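Local coordinates for protein ATP-dependent DNA helicase PIF1 (Candida albicans, PDB 7OTJ) that acts as an ATP-dependent 5'-3' DNA helicase of the PIF1 subfamily, probably unwinding G-quadruplex DNA to maintain nuclear and mitochondrial genome stability, at residues H69-F74 with T96-T101; R249-I254 with L444-S449; V465-I470 with S497-H502. All coordinates share one frame; numbering follows the deposited sequence.

Interaction 1: residues H69-F74 with T96-T101. With nucleotides of chain C.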
loop_
_atom_site.group_PDB
_atom_site.type_symbol
_atom_site.label_atom_id
_atom_site.label_comp_id
_atom_site.label_asym_id
_atom_site.label_seq_id
_atom_site.Cartn_x
_atom_site.Cartn_y
_atom_site.Cartn_z
ATOM N N HIS A 69 7.352 4.321 7.509
ATOM C CA HIS A 69 7.199 5.199 8.666
ATOM C C HIS A 69 6.940 4.401 9.938
ATOM O O HIS A 69 7.524 4.690 10.990
ATOM C CB HIS A 69 6.069 6.200 8.428
ATOM C CG HIS A 69 6.350 7.176 7.328
ATOM N ND1 HIS A 69 6.174 6.865 5.996
ATOM C CD2 HIS A 69 6.791 8.456 7.363
ATOM C CE1 HIS A 69 6.496 7.911 5.257
ATOM N NE2 HIS A 69 6.876 8.889 6.062
ATOM N N SER A 70 6.078 3.385 9.857
ATOM C CA SER A 70 5.762 2.594 11.041
ATOM C C SER A 70 6.987 1.836 11.543
ATOM O O SER A 70 7.192 1.713 12.757
ATOM C CB SER A 70 4.628 1.622 10.730
ATOM O OG SER A 70 4.063 1.098 11.912
ATOM N N PHE A 71 7.819 1.336 10.622
ATOM C CA PHE A 71 9.018 0.612 11.030
ATOM C C PHE A 71 9.971 1.511 11.798
ATOM O O PHE A 71 10.608 1.073 12.762
ATOM C CB PHE A 71 9.736 0.028 9.811
ATOM C CG PHE A 71 11.179 -0.315 10.076
ATOM C CD1 PHE A 71 11.519 -1.501 10.714
ATOM C CD2 PHE A 71 12.197 0.550 9.701
ATOM C CE1 PHE A 71 12.840 -1.816 10.969
ATOM C CE2 PHE A 71 13.529 0.235 9.958
ATOM C CZ PHE A 71 13.845 -0.948 10.586
ATOM N N ALA A 72 10.072 2.774 11.389
ATOM C CA ALA A 72 11.073 3.666 11.962
ATOM C C ALA A 72 10.733 4.037 13.397
ATOM O O ALA A 72 11.628 4.132 14.245
ATOM C CB ALA A 72 11.210 4.919 11.100
ATOM N N GLY A 73 9.455 4.249 13.692
ATOM C CA GLY A 73 9.077 4.893 14.930
ATOM C C GLY A 73 8.955 6.393 14.821
ATOM O O GLY A 73 8.844 7.065 15.848
ATOM N N PHE A 74 8.929 6.923 13.596
ATOM C CA PHE A 74 8.970 8.360 13.350
ATOM C C PHE A 74 7.676 9.047 13.729
ATOM O O PHE A 74 7.671 10.252 14.000
ATOM C CB PHE A 74 9.149 8.625 11.857
ATOM C CG PHE A 74 10.544 8.625 11.397
ATOM C CD1 PHE A 74 11.578 8.635 12.300
ATOM C CD2 PHE A 74 10.821 8.638 10.044
ATOM C CE1 PHE A 74 12.871 8.638 11.862
ATOM C CE2 PHE A 74 12.106 8.649 9.602
ATOM C CZ PHE A 74 13.137 8.646 10.506
ATOM N N THR A 96 14.693 -1.182 19.844
ATOM C CA THR A 96 15.257 -2.524 19.752
ATOM C C THR A 96 15.256 -3.016 18.310
ATOM O O THR A 96 16.251 -3.582 17.837
ATOM C CB THR A 96 14.478 -3.488 20.656
ATOM O OG1 THR A 96 14.616 -3.084 22.026
ATOM C CG2 THR A 96 14.999 -4.906 20.507
ATOM N N ARG A 97 14.165 -2.755 17.584
ATOM C CA ARG A 97 14.052 -3.203 16.201
ATOM C C ARG A 97 15.110 -2.552 15.320
ATOM O O ARG A 97 15.654 -3.194 14.414
ATOM C CB ARG A 97 12.647 -2.904 15.680
ATOM C CG ARG A 97 12.380 -3.407 14.278
ATOM C CD ARG A 97 10.945 -3.160 13.902
ATOM N NE ARG A 97 10.553 -1.799 14.240
ATOM C CZ ARG A 97 9.313 -1.339 14.172
ATOM N NH1 ARG A 97 8.314 -2.106 13.766
ATOM N NH2 ARG A 97 9.071 -0.079 14.525
ATOM N N TRP A 98 15.423 -1.280 15.578
ATOM C CA TRP A 98 16.481 -0.612 14.831
ATOM C C TRP A 98 17.838 -1.276 15.053
ATOM O O TRP A 98 18.690 -1.260 14.157
ATOM C CB TRP A 98 16.556 0.865 15.217
ATOM C CG TRP A 98 15.739 1.771 14.359
ATOM C CD1 TRP A 98 14.620 2.462 14.727
ATOM C CD2 TRP A 98 15.979 2.097 12.987
ATOM N NE1 TRP A 98 14.146 3.201 13.666
ATOM C CE2 TRP A 98 14.963 2.992 12.586
ATOM C CE3 TRP A 98 16.950 1.719 12.057
ATOM C CZ2 TRP A 98 14.896 3.514 11.297
ATOM C CZ3 TRP A 98 16.879 2.235 10.780
ATOM C CH2 TRP A 98 15.859 3.121 10.410
ATOM N N ARG A 99 18.065 -1.863 16.228
ATOM C CA ARG A 99 19.362 -2.479 16.485
ATOM C C ARG A 99 19.418 -3.932 16.040
ATOM O O ARG A 99 20.490 -4.410 15.651
ATOM C CB ARG A 99 19.720 -2.378 17.970
ATOM C CG ARG A 99 20.121 -0.980 18.405
ATOM C CD ARG A 99 20.525 -0.932 19.870
ATOM N NE ARG A 99 19.478 -1.455 20.740
ATOM C CZ ARG A 99 19.549 -2.610 21.389
ATOM N NH1 ARG A 99 20.618 -3.388 21.303
ATOM N NH2 ARG A 99 18.523 -2.992 22.148
ATOM N N GLU A 100 18.287 -4.635 16.046
ATOM C CA GLU A 100 18.262 -6.030 15.629
ATOM C C GLU A 100 18.076 -6.209 14.126
ATOM O O GLU A 100 18.171 -7.344 13.643
ATOM C CB GLU A 100 17.148 -6.785 16.367
ATOM C CG GLU A 100 17.258 -6.749 17.884
ATOM C CD GLU A 100 16.182 -7.578 18.563
ATOM O OE1 GLU A 100 16.506 -8.320 19.516
ATOM O OE2 GLU A 100 15.008 -7.486 18.139
ATOM N N THR A 101 17.823 -5.136 13.375
ATOM C CA THR A 101 17.584 -5.251 11.939
ATOM C C THR A 101 18.899 -5.455 11.193
ATOM O O THR A 101 19.866 -4.719 11.410
ATOM C CB THR A 101 16.859 -4.007 11.403
ATOM O OG1 THR A 101 15.512 -3.980 11.885
ATOM C CG2 THR A 101 16.828 -4.013 9.879
ATOM P P DT C 4 -0.916 5.514 3.379
ATOM O OP1 DT C 4 -0.773 4.038 3.393
ATOM O OP2 DT C 4 -2.215 6.151 3.685
ATOM O "O5'" DT C 4 0.199 6.087 4.374
ATOM C "C5'" DT C 4 1.517 5.574 4.301
ATOM C "C4'" DT C 4 2.477 6.378 5.156
ATOM O "O4'" DT C 4 2.660 7.693 4.592
ATOM C "C3'" DT C 4 2.011 6.629 6.575
ATOM O "O3'" DT C 4 2.330 5.515 7.369
ATOM C "C2'" DT C 4 2.837 7.855 6.962
ATOM C "C1'" DT C 4 2.931 8.617 5.635
ATOM N N1 DT C 4 1.976 9.778 5.528
ATOM C C2 DT C 4 2.483 11.052 5.533
ATOM O O2 DT C 4 3.671 11.294 5.614
ATOM N N3 DT C 4 1.547 12.046 5.436
ATOM C C4 DT C 4 0.179 11.900 5.340
ATOM O O4 DT C 4 -0.577 12.859 5.260
ATOM C C5 DT C 4 -0.298 10.539 5.340
ATOM C C7 DT C 4 -1.769 10.262 5.235
ATOM C C6 DT C 4 0.611 9.550 5.432
ATOM P P DT C 6 2.313 3.343 14.079
ATOM O OP1 DT C 6 3.761 3.065 13.982
ATOM O OP2 DT C 6 1.376 2.585 13.221
ATOM O "O5'" DT C 6 1.860 3.154 15.604
#

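Interaction 2: residues R249-I254 with L444-S449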
loop_
_atom_site.group_PDB
_atom_site.type_symbol
_atom_site.label_atom_id
_atom_site.label_comp_id
_atom_site.label_asym_id
_atom_site.label_seq_id
_atom_site.Cartn_x
_atom_site.Cartn_y
_atom_site.Cartn_z
ATOM N N ARG A 249 -22.371 6.089 -4.351
ATOM C CA ARG A 249 -23.354 5.765 -5.380
ATOM C C ARG A 249 -23.584 4.260 -5.468
ATOM O O ARG A 249 -24.725 3.811 -5.620
ATOM C CB ARG A 249 -22.930 6.348 -6.732
ATOM C CG ARG A 249 -21.577 5.896 -7.230
ATOM C CD ARG A 249 -21.203 6.597 -8.527
ATOM N NE ARG A 249 -22.107 6.251 -9.616
ATOM C CZ ARG A 249 -21.954 5.202 -10.415
ATOM N NH1 ARG A 249 -20.941 4.363 -10.265
ATOM N NH2 ARG A 249 -22.839 4.990 -11.389
ATOM N N LYS A 250 -22.518 3.465 -5.338
ATOM C CA LYS A 250 -22.682 2.014 -5.336
ATOM C C LYS A 250 -23.522 1.559 -4.150
ATOM O O LYS A 250 -24.411 0.712 -4.296
ATOM C CB LYS A 250 -21.314 1.330 -5.311
ATOM C CG LYS A 250 -20.629 1.241 -6.662
ATOM C CD LYS A 250 -21.273 0.170 -7.528
ATOM C CE LYS A 250 -20.661 0.130 -8.916
ATOM N NZ LYS A 250 -20.992 1.355 -9.694
ATOM N N LEU A 251 -23.264 2.122 -2.967
ATOM C CA LEU A 251 -24.072 1.783 -1.799
ATOM C C LEU A 251 -25.516 2.246 -1.969
ATOM O O LEU A 251 -26.450 1.537 -1.578
ATOM C CB LEU A 251 -23.457 2.381 -0.533
ATOM C CG LEU A 251 -24.118 1.947 0.783
ATOM C CD1 LEU A 251 -23.758 0.508 1.126
ATOM C CD2 LEU A 251 -23.774 2.877 1.935
ATOM N N ASN A 252 -25.721 3.431 -2.556
ATOM C CA ASN A 252 -27.059 4.011 -2.637
ATOM C C ASN A 252 -27.952 3.302 -3.646
ATOM O O ASN A 252 -29.172 3.500 -3.615
ATOM C CB ASN A 252 -26.972 5.497 -2.992
ATOM C CG ASN A 252 -26.652 6.369 -1.792
ATOM O OD1 ASN A 252 -26.996 6.037 -0.658
ATOM N ND2 ASN A 252 -25.998 7.498 -2.039
ATOM N N THR A 253 -27.385 2.488 -4.540
ATOM C CA THR A 253 -28.218 1.740 -5.476
ATOM C C THR A 253 -28.793 0.490 -4.819
ATOM O O THR A 253 -29.952 0.131 -5.065
ATOM C CB THR A 253 -27.418 1.381 -6.733
ATOM O OG1 THR A 253 -26.215 0.693 -6.371
ATOM C CG2 THR A 253 -27.061 2.639 -7.516
ATOM N N ILE A 254 -27.996 -0.181 -3.984
ATOM C CA ILE A 254 -28.487 -1.298 -3.185
ATOM C C ILE A 254 -29.655 -0.844 -2.318
ATOM O O ILE A 254 -29.593 0.201 -1.659
ATOM C CB ILE A 254 -27.351 -1.874 -2.325
ATOM C CG1 ILE A 254 -26.141 -2.225 -3.190
ATOM C CG2 ILE A 254 -27.814 -3.101 -1.560
ATOM C CD1 ILE A 254 -25.021 -2.873 -2.407
ATOM N N LEU A 444 -13.665 -2.274 8.874
ATOM C CA LEU A 444 -14.176 -2.405 7.517
ATOM C C LEU A 444 -14.330 -1.033 6.881
ATOM O O LEU A 444 -14.647 -0.053 7.560
ATOM C CB LEU A 444 -15.532 -3.131 7.496
ATOM C CG LEU A 444 -15.605 -4.558 8.042
ATOM C CD1 LEU A 444 -17.052 -5.022 8.125
ATOM C CD2 LEU A 444 -14.785 -5.508 7.186
ATOM N N ILE A 445 -14.071 -0.975 5.577
ATOM C CA ILE A 445 -14.368 0.178 4.739
ATOM C C ILE A 445 -15.042 -0.336 3.476
ATOM O O ILE A 445 -14.741 -1.434 3.000
ATOM C CB ILE A 445 -13.107 1.001 4.392
ATOM C CG1 ILE A 445 -12.066 0.115 3.715
ATOM C CG2 ILE A 445 -12.538 1.676 5.637
ATOM C CD1 ILE A 445 -10.890 0.881 3.195
ATOM N N LEU A 446 -15.978 0.453 2.944
ATOM C CA LEU A 446 -16.609 0.092 1.677
ATOM C C LEU A 446 -15.535 0.059 0.600
ATOM O O LEU A 446 -14.950 1.100 0.279
ATOM C CB LEU A 446 -17.711 1.082 1.291
ATOM C CG LEU A 446 -18.997 1.135 2.117
ATOM C CD1 LEU A 446 -19.860 2.310 1.677
ATOM C CD2 LEU A 446 -19.764 -0.166 1.993
ATOM N N ALA A 447 -15.235 -1.129 0.061
ATOM C CA ALA A 447 -14.031 -1.223 -0.752
ATOM C C ALA A 447 -14.266 -0.730 -2.176
ATOM O O ALA A 447 -13.713 0.293 -2.569
ATOM C CB ALA A 447 -13.528 -2.669 -0.761
ATOM N N TRP A 448 -15.152 -1.387 -2.927
ATOM C CA TRP A 448 -15.646 -0.911 -4.220
ATOM C C TRP A 448 -14.634 -0.099 -5.034
ATOM O O TRP A 448 -14.157 -0.542 -6.084
ATOM C CB TRP A 448 -16.924 -0.103 -4.016
ATOM C CG TRP A 448 -18.182 -0.896 -4.225
ATOM C CD1 TRP A 448 -18.407 -1.832 -5.187
ATOM C CD2 TRP A 448 -19.380 -0.827 -3.443
ATOM N NE1 TRP A 448 -19.675 -2.347 -5.063
ATOM C CE2 TRP A 448 -20.293 -1.746 -3.997
ATOM C CE3 TRP A 448 -19.770 -0.074 -2.332
ATOM C CZ2 TRP A 448 -21.570 -1.935 -3.476
ATOM C CZ3 TRP A 448 -21.042 -0.263 -1.817
ATOM C CH2 TRP A 448 -21.924 -1.185 -2.388
ATOM N N SER A 449 -14.291 1.089 -4.541
ATOM C CA SER A 449 -13.416 2.038 -5.218
ATOM C C SER A 449 -12.099 2.199 -4.455
ATOM O O SER A 449 -11.980 1.855 -3.279
ATOM C CB SER A 449 -14.124 3.392 -5.366
ATOM O OG SER A 449 -13.296 4.344 -6.005
#

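Interaction 3: residues V465-I470 with S497-H502. With K (potassium ion), chain I.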
loop_
_atom_site.group_PDB
_atom_site.type_symbol
_atom_site.label_atom_id
_atom_site.label_comp_id
_atom_site.label_asym_id
_atom_site.label_seq_id
_atom_site.Cartn_x
_atom_site.Cartn_y
_atom_site.Cartn_z
ATOM N N VAL A 465 -10.984 2.311 -14.903
ATOM C CA VAL A 465 -10.094 3.411 -14.552
ATOM C C VAL A 465 -10.696 4.699 -15.095
ATOM O O VAL A 465 -10.963 4.810 -16.298
ATOM C CB VAL A 465 -8.675 3.197 -15.103
ATOM C CG1 VAL A 465 -7.813 4.434 -14.842
ATOM C CG2 VAL A 465 -8.046 1.961 -14.484
ATOM N N ASP A 466 -10.913 5.670 -14.214
ATOM C CA ASP A 466 -11.442 6.974 -14.592
ATOM C C ASP A 466 -10.306 7.978 -14.469
ATOM O O ASP A 466 -9.896 8.329 -13.359
ATOM C CB ASP A 466 -12.626 7.372 -13.714
ATOM C CG ASP A 466 -13.252 8.694 -14.141
ATOM O OD1 ASP A 466 -12.776 9.292 -15.128
ATOM O OD2 ASP A 466 -14.221 9.137 -13.488
ATOM N N MET A 467 -9.792 8.432 -15.612
ATOM C CA MET A 467 -8.632 9.307 -15.651
ATOM C C MET A 467 -8.989 10.780 -15.487
ATOM O O MET A 467 -8.136 11.639 -15.742
ATOM C CB MET A 467 -7.871 9.086 -16.956
ATOM C CG MET A 467 -7.398 7.655 -17.097
ATOM S SD MET A 467 -6.532 7.337 -18.628
ATOM C CE MET A 467 -5.309 8.638 -18.612
ATOM N N LYS A 468 -10.197 11.078 -14.998
ATOM C CA LYS A 468 -10.738 12.435 -15.063
ATOM C C LYS A 468 -9.864 13.427 -14.304
ATOM O O LYS A 468 -9.518 14.493 -14.826
ATOM C CB LYS A 468 -12.168 12.450 -14.515
ATOM C CG LYS A 468 -12.978 13.715 -14.824
ATOM C CD LYS A 468 -13.756 13.564 -16.133
ATOM C CE LYS A 468 -14.740 14.705 -16.379
ATOM N NZ LYS A 468 -15.654 14.400 -17.530
ATOM N N LYS A 469 -9.494 13.097 -13.065
ATOM C CA LYS A 469 -8.794 14.033 -12.194
ATOM C C LYS A 469 -7.305 13.720 -12.051
ATOM O O LYS A 469 -6.683 14.169 -11.086
ATOM C CB LYS A 469 -9.451 14.067 -10.811
ATOM C CG LYS A 469 -10.896 14.540 -10.790
ATOM C CD LYS A 469 -11.030 15.933 -11.400
ATOM C CE LYS A 469 -12.491 16.358 -11.533
ATOM N NZ LYS A 469 -12.639 17.684 -12.206
ATOM N N ILE A 470 -6.718 12.972 -12.992
ATOM C CA ILE A 470 -5.296 12.646 -12.896
ATOM C C ILE A 470 -4.489 13.935 -12.869
ATOM O O ILE A 470 -4.644 14.806 -13.734
ATOM C CB ILE A 470 -4.855 11.729 -14.052
ATOM C CG1 ILE A 470 -4.875 10.256 -13.638
ATOM C CG2 ILE A 470 -3.429 12.037 -14.467
ATOM C CD1 ILE A 470 -6.187 9.769 -13.114
ATOM N N SER A 497 -2.752 14.298 -22.271
ATOM C CA SER A 497 -2.419 15.332 -21.298
ATOM C C SER A 497 -2.349 14.789 -19.876
ATOM O O SER A 497 -1.692 15.397 -19.025
ATOM C CB SER A 497 -3.441 16.469 -21.380
ATOM O OG SER A 497 -4.759 15.964 -21.256
ATOM N N LYS A 498 -3.018 13.669 -19.598
ATOM C CA LYS A 498 -2.968 13.031 -18.288
ATOM C C LYS A 498 -1.752 12.131 -18.092
ATOM O O LYS A 498 -1.548 11.649 -16.975
ATOM C CB LYS A 498 -4.238 12.202 -18.050
ATOM C CG LYS A 498 -5.537 12.979 -18.130
ATOM C CD LYS A 498 -5.647 13.989 -17.005
ATOM C CE LYS A 498 -6.902 14.840 -17.154
ATOM N NZ LYS A 498 -7.017 15.838 -16.056
ATOM N N VAL A 499 -0.969 11.862 -19.136
ATOM C CA VAL A 499 0.160 10.932 -19.074
ATOM C C VAL A 499 1.449 11.739 -19.105
ATOM O O VAL A 499 1.795 12.333 -20.135
ATOM C CB VAL A 499 0.139 9.911 -20.219
ATOM C CG1 VAL A 499 1.221 8.852 -19.994
ATOM C CG2 VAL A 499 -1.231 9.277 -20.360
ATOM N N ALA A 500 2.175 11.748 -17.990
ATOM C CA ALA A 500 3.396 12.534 -17.896
ATOM C C ALA A 500 4.380 11.843 -16.958
ATOM O O ALA A 500 3.983 11.078 -16.073
ATOM C CB ALA A 500 3.096 13.959 -17.418
ATOM N N SER A 501 5.671 12.100 -17.179
ATOM C CA SER A 501 6.743 11.601 -16.328
ATOM C C SER A 501 7.654 12.746 -15.918
ATOM O O SER A 501 7.801 13.732 -16.643
ATOM C CB SER A 501 7.574 10.525 -17.027
ATOM O OG SER A 501 6.902 9.279 -17.017
ATOM N N HIS A 502 8.296 12.592 -14.763
ATOM C CA HIS A 502 9.163 13.638 -14.245
ATOM C C HIS A 502 10.494 13.646 -14.985
ATOM O O HIS A 502 11.036 12.593 -15.333
ATOM C CB HIS A 502 9.394 13.463 -12.744
ATOM C CG HIS A 502 9.877 14.708 -12.061
ATOM N ND1 HIS A 502 11.095 15.291 -12.347
ATOM C CD2 HIS A 502 9.302 15.487 -11.113
ATOM C CE1 HIS A 502 11.250 16.372 -11.604
ATOM N NE2 HIS A 502 10.177 16.514 -10.846
HETATM K K K I . -9.636 10.631 -11.490
#

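Interaction 1: residues H69-F74 with T96-T101
CG lies anti to the backbone N in both F71 (chi1 160°) and R97 (chi1 -176°), toward the space between helices 68-72 and 92-100 where the two side chains cross. R97 CD comes obliquely to the phenyl ring, 3.6 Å from F71 CD1, and the bend at chi3 (47°) turns NE toward F71 O. Farther out the guanidinium lies with one face over F71 CA and F71 O, and NH2 makes a weak hydrogen bond to S70 O (3.1 Å). The edge of F71 points at the face of the six-membered ring of W98 in an edge-to-face pair, with F71 CE2 3.7 Å from W98 CH2, while A72 CB touches W98 CZ2. The indole NE1 donates to A72 O at 2.7 Å, in the carbonyl plane and on a lone pair, just where G73 leaves the helix with positive phi. T101 OG1 meets the F71 ring edge, 3.6 Å from CE1, and donates to R97 O. On the DNA side, S70 OG donates a hydrogen bond to a phosphate oxygen of DT6 of chain C. F71 also reaches A51 and T53 of strand 50-54, so this helix-helix contact rests on the parallel sheet of the N-terminal RecA-like domain, beside the bound DNA.

Interaction 2: residues R249-I254 with L444-S449
K250 and W448 meet where the last turn of helix 240-253, in the second RecA-like domain, packs against the chain leaving strand 435-446 of the antiparallel sheet that includes the SH3-like 2B region. The contact centres on the indole of W448. K250 CB stands almost straight above one face of its six-membered ring, 3.4 Å from the centroid, forming a CH-pi contact. In K250, CG is anti to the carbonyl carbon, and the bend at chi2 (-75°) then carries CD above the NE1 end of the five-membered ring, 3.9 Å from W448 NE1. The ammonium continues away from the indole, toward a long and weak ion pair with E235. The aliphatic base of the lysine is therefore what packs on the tryptophan, while the ammonium is carried off the indole.

L251 approaches differently. Its side chain crosses both W448 and L446 at about a right angle. Its CB lies 3.8 Å from W448 CZ3, and its two methyls face those of L446, with CD2 4.0 Å from L446 CD1. A293 touches L251, L446 and W448 alike. No hydrogen bond joins the two segments, but the outgoing helix end has a polar partner in K290, whose NZ donates to both L251 O and I254 O. I254 follows the helix and presents its longer branch: with CD1 anti to CA (chi2 -177°), this methyl arrives in the indole plane at the ring edge, 3.5 Å from W448 CH2.

Interaction 3: residues V465-I470 with S497-H502
K498 lies against the type I turn M467-I470, and nearly all of the contact is made by this one lysine. The close part is at its base, where CB touches both the terminal methyl of M467 (CE, 3.8 Å) and CG2 of I470 (3.7 Å), which come from directions roughly at right angles. M467 and K498 slide past each other in opposite directions, the bend at chi3 of the methionine (52°) placing CE against the lysine. A second bend, at chi2 of K498 (-66°), swings CD toward the turn, 3.6 Å from M467 O, and the rest of the chain extends over the backbone. The ammonium ends among carbonyl groups: NZ donates to K468 O at 3.1 Å from above the carbonyl plane, and more weakly to I470 O at 3.5 Å. One cationic group thus holds two peptide oxygens of the turn, which would favour its charged form.

Away from the lysine base the contact thins. V499 only approaches M467, its CG2 4.5 Å from CE, although A476 of helix 475-481 lines both side chains. On the solvent side, K468 and K469 direct their CB atoms away from the loop 497-502, and their exposed side chains touch E242. At the start of the turn, D466 OD1 accepts a weak hydrogen bond from K468 N and a hydrogen bond from N493 ND2.

Behind the turn, D466 O binds the potassium ion at 3.0 Å together with E242 of helix 240-253. The arrangement belongs to the second RecA-like domain: a turn at the end of strand 463-466 of its parallel sheet, bordered by a potassium site and covered by the loop that leads from strand 489-492 to helix 503-511.

Interaction 1 belongs to the first RecA-like domain and lies across the chain's centre from the other two, its centre 36 Å from each of theirs. Interactions 2 and 3 are closer neighbours, their nearest atoms about 8 Å apart, and both draw on helix 240-253: its end packs in interaction 2, while its E242 binds the potassium beside interaction 3. Interactions 1 and 2 are partly buried; interaction 3 is the buried one. Interaction 1 combines aromatic packing with hydrogen bonds to helix carbonyls, beside DNA; interaction 2, apparently between the second RecA-like domain and the antiparallel sheet, is apolar; interaction 3 relies on a lysine ammonium and has exposed lysines at its margin.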